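Local coordinates for protein mandelate racemase/muconate lactonizing enzyme (Roseovarius nubinhibens, PDB 2QDD) that is of unknown function but, as a magnesium-binding member of the enolase superfamily, probably catalyses a reaction of the mandelate racemase/muconate lactonizing enzyme type, at residues G48-L60 with I293-A305. Numbering follows the deposited sequence. Where two conformers were deposited one is given.
Sequences GWGEGCPWGHSYL and IEDVGGTALADTA
Where the N-terminal capping domain of an enolase-superfamily enzyme meets its barrel, Glu51 near the end of strand 47-52 grips Thr299 and Ala302 at the N-terminal end of helix 300-311. With CG anti to the backbone N (chi1 -178°) and the chain extended beyond it, the carboxylate is carried straight to the helix start. Thr299 N gives OE2 a nearly linear bond of 2.8 Å on its syn side. OE1 takes two donors from opposite faces of its plane. Thr299 OG1 comes from above the carboxylate at 2.6 Å from OE1. Ala302 N, on the anti side but tilted 30° out of the plane, lies 2.9 Å from OE1. Thr299 is also the N-cap, its OG1 accepting from Leu301 N, and the partial positive charge of the helix start would probably favour the ionised carboxylate. A glutamine here would probably set its NH2 against either Thr299 N or Ala302 N, leaving that backbone N-H without its acceptor and the helix start without a negative charge. Gly298, lacking a side chain, lets its CA pass 3.7 Å from Cys53 SG and close to Glu51 OE2. One water bridges Glu51 O and Asp295 OD1. Farther along, Val296 CG1 reaches the Tyr59 ring obliquely at CD2 (3.7 Å) and also meets Trp55 CB, while CG2 touches Leu60 CD1. Tyr59 OH bonds to the magnesium ligand Glu244 and to Lys267. Strand 29-42 supplies Ser35 to OE2 and Tyr37 to Thr299 OG1; strand 48-52 runs at 101° to helix residues 300-305, and helix 101-119 packs Met109 on Leu301.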
loop_
_atom_site.group_PDB
_atom_site.type_symbol
_atom_site.label_atom_id
_atom_site.label_comp_id
_atom_site.label_asym_id
_atom_site.label_seq_id
_atom_site.Cartn_x
_atom_site.Cartn_y
_atom_site.Cartn_z
ATOM N N GLY A 48 -40.485 11.124 -27.289
ATOM C CA GLY A 48 -39.956 11.174 -25.921
ATOM C C GLY A 48 -39.549 12.571 -25.500
ATOM O O GLY A 48 -39.155 13.386 -26.335
ATOM N N TRP A 49 -39.650 12.848 -24.204
ATOM C CA TRP A 49 -39.188 14.115 -23.646
ATOM C C TRP A 49 -38.074 13.946 -22.615
ATOM O O TRP A 49 -38.106 13.024 -21.797
ATOM C CB TRP A 49 -40.350 14.891 -23.038
ATOM C CG TRP A 49 -41.330 15.393 -24.059
ATOM C CD1 TRP A 49 -42.341 14.681 -24.646
ATOM C CD2 TRP A 49 -41.398 16.715 -24.609
ATOM N NE1 TRP A 49 -43.031 15.478 -25.525
ATOM C CE2 TRP A 49 -42.477 16.732 -25.519
ATOM C CE3 TRP A 49 -40.659 17.889 -24.412
ATOM C CZ2 TRP A 49 -42.837 17.880 -26.235
ATOM C CZ3 TRP A 49 -41.015 19.030 -25.128
ATOM C CH2 TRP A 49 -42.095 19.014 -26.027
ATOM N N GLY A 50 -37.089 14.842 -22.678
ATOM C CA GLY A 50 -36.069 14.969 -21.635
ATOM C C GLY A 50 -35.892 16.397 -21.145
ATOM O O GLY A 50 -36.207 17.348 -21.864
ATOM N N GLU A 51 -35.391 16.540 -19.916
ATOM C CA GLU A 51 -35.054 17.837 -19.337
ATOM C C GLU A 51 -33.608 17.890 -18.842
ATOM O O GLU A 51 -33.157 17.002 -18.119
ATOM C CB GLU A 51 -35.996 18.176 -18.179
ATOM C CG GLU A 51 -35.731 19.557 -17.560
ATOM C CD GLU A 51 -36.649 19.884 -16.404
ATOM O OE1 GLU A 51 -37.457 19.014 -16.012
ATOM O OE2 GLU A 51 -36.556 21.017 -15.882
ATOM N N GLY A 52 -32.891 18.942 -19.222
ATOM C CA GLY A 52 -31.643 19.293 -18.555
ATOM C C GLY A 52 -31.732 20.664 -17.916
ATOM O O GLY A 52 -31.863 21.678 -18.610
ATOM N N CYS A 53 -31.667 20.700 -16.593
ATOM C CA CYS A 53 -31.681 21.964 -15.876
ATOM C C CYS A 53 -30.595 22.057 -14.792
ATOM O O CYS A 53 -30.814 21.634 -13.655
ATOM C CB CYS A 53 -33.069 22.239 -15.307
ATOM S SG CYS A 53 -33.202 23.827 -14.495
ATOM N N PRO A 54 -29.415 22.604 -15.152
ATOM C CA PRO A 54 -28.328 22.880 -14.206
ATOM C C PRO A 54 -28.728 23.863 -13.113
ATOM O O PRO A 54 -29.525 24.769 -13.360
ATOM C CB PRO A 54 -27.242 23.496 -15.098
ATOM C CG PRO A 54 -27.538 22.978 -16.470
ATOM C CD PRO A 54 -29.032 22.966 -16.532
ATOM N N TRP A 55 -28.185 23.683 -11.913
ATOM C CA TRP A 55 -28.465 24.600 -10.805
ATOM C C TRP A 55 -27.651 25.892 -10.926
ATOM O O TRP A 55 -26.647 26.081 -10.235
ATOM C CB TRP A 55 -28.224 23.923 -9.455
ATOM C CG TRP A 55 -28.781 24.702 -8.299
ATOM C CD1 TRP A 55 -28.086 25.512 -7.440
ATOM C CD2 TRP A 55 -30.148 24.745 -7.874
ATOM N NE1 TRP A 55 -28.939 26.057 -6.506
ATOM C CE2 TRP A 55 -30.210 25.604 -6.750
ATOM C CE3 TRP A 55 -31.329 24.140 -8.332
ATOM C CZ2 TRP A 55 -31.406 25.876 -6.080
ATOM C CZ3 TRP A 55 -32.523 24.409 -7.660
ATOM C CH2 TRP A 55 -32.548 25.271 -6.545
ATOM N N GLY A 56 -28.090 26.779 -11.813
ATOM C CA GLY A 56 -27.244 27.868 -12.294
ATOM C C GLY A 56 -26.057 27.366 -13.097
ATOM O O GLY A 56 -26.071 26.249 -13.614
ATOM N N HIS A 57 -25.026 28.197 -13.201
ATOM C CA HIS A 57 -23.834 27.853 -13.967
ATOM C C HIS A 57 -22.583 27.728 -13.091
ATOM O O HIS A 57 -21.486 27.558 -13.612
ATOM C CB HIS A 57 -23.610 28.857 -15.108
ATOM C CG HIS A 57 -23.620 30.290 -14.675
ATOM N ND1 HIS A 57 -22.545 30.887 -14.050
ATOM C CD2 HIS A 57 -24.571 31.248 -14.783
ATOM C CE1 HIS A 57 -22.838 32.148 -13.782
ATOM N NE2 HIS A 57 -24.061 32.393 -14.217
ATOM N N SER A 58 -22.760 27.801 -11.769
ATOM C CA SER A 58 -21.633 27.788 -10.842
ATOM C C SER A 58 -21.568 26.512 -9.997
ATOM O O SER A 58 -20.550 26.232 -9.365
ATOM C CB SER A 58 -21.647 29.041 -9.956
ATOM O OG SER A 58 -22.438 28.857 -8.796
ATOM N N TYR A 59 -22.652 25.740 -10.001
ATOM C CA TYR A 59 -22.776 24.555 -9.151
ATOM C C TYR A 59 -21.917 23.377 -9.630
ATOM O O TYR A 59 -21.184 22.776 -8.842
ATOM C CB TYR A 59 -24.251 24.145 -9.031
ATOM C CG TYR A 59 -24.499 22.917 -8.186
ATOM C CD1 TYR A 59 -24.187 22.899 -6.826
ATOM C CD2 TYR A 59 -25.057 21.775 -8.747
ATOM C CE1 TYR A 59 -24.411 21.763 -6.053
ATOM C CE2 TYR A 59 -25.282 20.633 -7.986
ATOM C CZ TYR A 59 -24.957 20.633 -6.643
ATOM O OH TYR A 59 -25.189 19.499 -5.894
ATOM N N LEU A 60 -22.022 23.063 -10.919
ATOM C CA LEU A 60 -21.337 21.940 -11.545
ATOM C C LEU A 60 -20.799 22.422 -12.902
ATOM O O LEU A 60 -21.171 23.512 -13.350
ATOM C CB LEU A 60 -22.323 20.776 -11.746
ATOM C CG LEU A 60 -22.670 19.900 -10.542
ATOM C CD1 LEU A 60 -23.751 18.915 -10.915
ATOM C CD2 LEU A 60 -21.459 19.185 -9.941
ATOM N N ILE A 293 -31.175 9.522 -4.672
ATOM C CA ILE A 293 -31.346 9.584 -6.122
ATOM C C ILE A 293 -32.381 10.643 -6.500
ATOM O O ILE A 293 -33.570 10.514 -6.199
ATOM C CB ILE A 293 -31.669 8.199 -6.744
ATOM C CG1 ILE A 293 -30.564 7.182 -6.398
ATOM C CG2 ILE A 293 -31.861 8.329 -8.245
ATOM C CD1 ILE A 293 -30.752 5.792 -6.983
ATOM N N GLU A 294 -31.891 11.687 -7.160
ATOM C CA GLU A 294 -32.615 12.933 -7.410
ATOM C C GLU A 294 -31.955 13.582 -8.623
ATOM O O GLU A 294 -30.967 13.065 -9.124
ATOM C CB GLU A 294 -32.502 13.853 -6.196
ATOM C CG GLU A 294 -31.069 14.185 -5.782
ATOM C CD GLU A 294 -30.982 14.678 -4.355
ATOM O OE1 GLU A 294 -31.482 13.975 -3.447
ATOM O OE2 GLU A 294 -30.421 15.774 -4.138
ATOM N N ASP A 295 -32.480 14.699 -9.113
ATOM C CA ASP A 295 -31.703 15.470 -10.074
ATOM C C ASP A 295 -31.228 16.807 -9.521
ATOM O O ASP A 295 -31.545 17.169 -8.382
ATOM C CB ASP A 295 -32.399 15.590 -11.442
ATOM C CG ASP A 295 -31.401 15.639 -12.617
ATOM O OD1 ASP A 295 -31.832 15.637 -13.792
ATOM O OD2 ASP A 295 -30.176 15.691 -12.367
ATOM N N VAL A 296 -30.449 17.517 -10.333
ATOM C CA VAL A 296 -29.695 18.705 -9.934
ATOM C C VAL A 296 -30.649 19.888 -9.746
ATOM O O VAL A 296 -30.452 20.727 -8.866
ATOM C CB VAL A 296 -28.609 19.032 -11.002
ATOM C CG1 VAL A 296 -27.870 20.314 -10.679
ATOM C CG2 VAL A 296 -27.624 17.883 -11.122
ATOM N N GLY A 297 -31.689 19.933 -10.571
ATOM C CA GLY A 297 -32.733 20.937 -10.435
ATOM C C GLY A 297 -33.760 20.848 -11.540
ATOM O O GLY A 297 -33.692 19.963 -12.403
ATOM N N GLY A 298 -34.718 21.770 -11.504
ATOM C CA GLY A 298 -35.681 21.932 -12.585
ATOM C C GLY A 298 -37.044 21.359 -12.276
ATOM O O GLY A 298 -37.415 21.200 -11.111
ATOM N N THR A 299 -37.786 21.042 -13.332
ATOM C CA THR A 299 -39.213 20.791 -13.216
ATOM C C THR A 299 -39.476 19.347 -12.814
ATOM O O THR A 299 -38.544 18.541 -12.701
ATOM C CB THR A 299 -39.973 21.093 -14.530
ATOM O OG1 THR A 299 -39.732 20.048 -15.480
ATOM C CG2 THR A 299 -39.559 22.429 -15.123
ATOM N N ALA A 300 -40.758 19.029 -12.631
ATOM C CA ALA A 300 -41.212 17.676 -12.329
ATOM C C ALA A 300 -40.897 16.653 -13.424
ATOM O O ALA A 300 -41.051 15.456 -13.206
ATOM C CB ALA A 300 -42.709 17.678 -11.999
ATOM N N LEU A 301 -40.447 17.122 -14.588
ATOM C CA LEU A 301 -40.018 16.236 -15.667
ATOM C C LEU A 301 -38.699 15.507 -15.337
ATOM O O LEU A 301 -38.655 14.274 -15.343
ATOM C CB LEU A 301 -39.943 16.989 -17.008
ATOM C CG LEU A 301 -39.634 16.198 -18.290
ATOM C CD1 LEU A 301 -40.539 15.020 -18.459
ATOM C CD2 LEU A 301 -39.683 17.039 -19.534
ATOM N N ALA A 302 -37.649 16.270 -15.035
ATOM C CA ALA A 302 -36.401 15.729 -14.473
ATOM C C ALA A 302 -36.584 14.985 -13.142
ATOM O O ALA A 302 -35.987 13.927 -12.939
ATOM C CB ALA A 302 -35.357 16.839 -14.324
ATOM N N ASP A 303 -37.410 15.540 -12.252
ATOM C CA ASP A 303 -37.711 14.936 -10.949
ATOM C C ASP A 303 -38.332 13.547 -11.045
ATOM O O ASP A 303 -38.030 12.682 -10.226
ATOM C CB ASP A 303 -38.630 15.843 -10.139
ATOM C CG ASP A 303 -37.927 17.077 -9.627
ATOM O OD1 ASP A 303 -36.694 17.024 -9.418
ATOM O OD2 ASP A 303 -38.610 18.106 -9.429
ATOM N N THR A 304 -39.182 13.346 -12.054
ATOM C CA THR A 304 -39.857 12.068 -12.304
ATOM C C THR A 304 -38.900 11.022 -12.839
ATOM O O THR A 304 -38.954 9.862 -12.424
ATOM C CB THR A 304 -41.040 12.248 -13.282
ATOM O OG1 THR A 304 -41.951 13.204 -12.732
ATOM C CG2 THR A 304 -41.780 10.948 -13.525
ATOM N N ALA A 305 -38.027 11.440 -13.756
ATOM C CA ALA A 305 -36.978 10.581 -14.317
ATOM C C ALA A 305 -36.097 9.928 -13.254
ATOM O O ALA A 305 -35.869 8.717 -13.278
ATOM C CB ALA A 305 -36.132 11.372 -15.293
HETATM O O HOH W 1 -31.027 15.893 -16.641
HETATM O O HOH W 2 -32.056 18.622 -14.581
#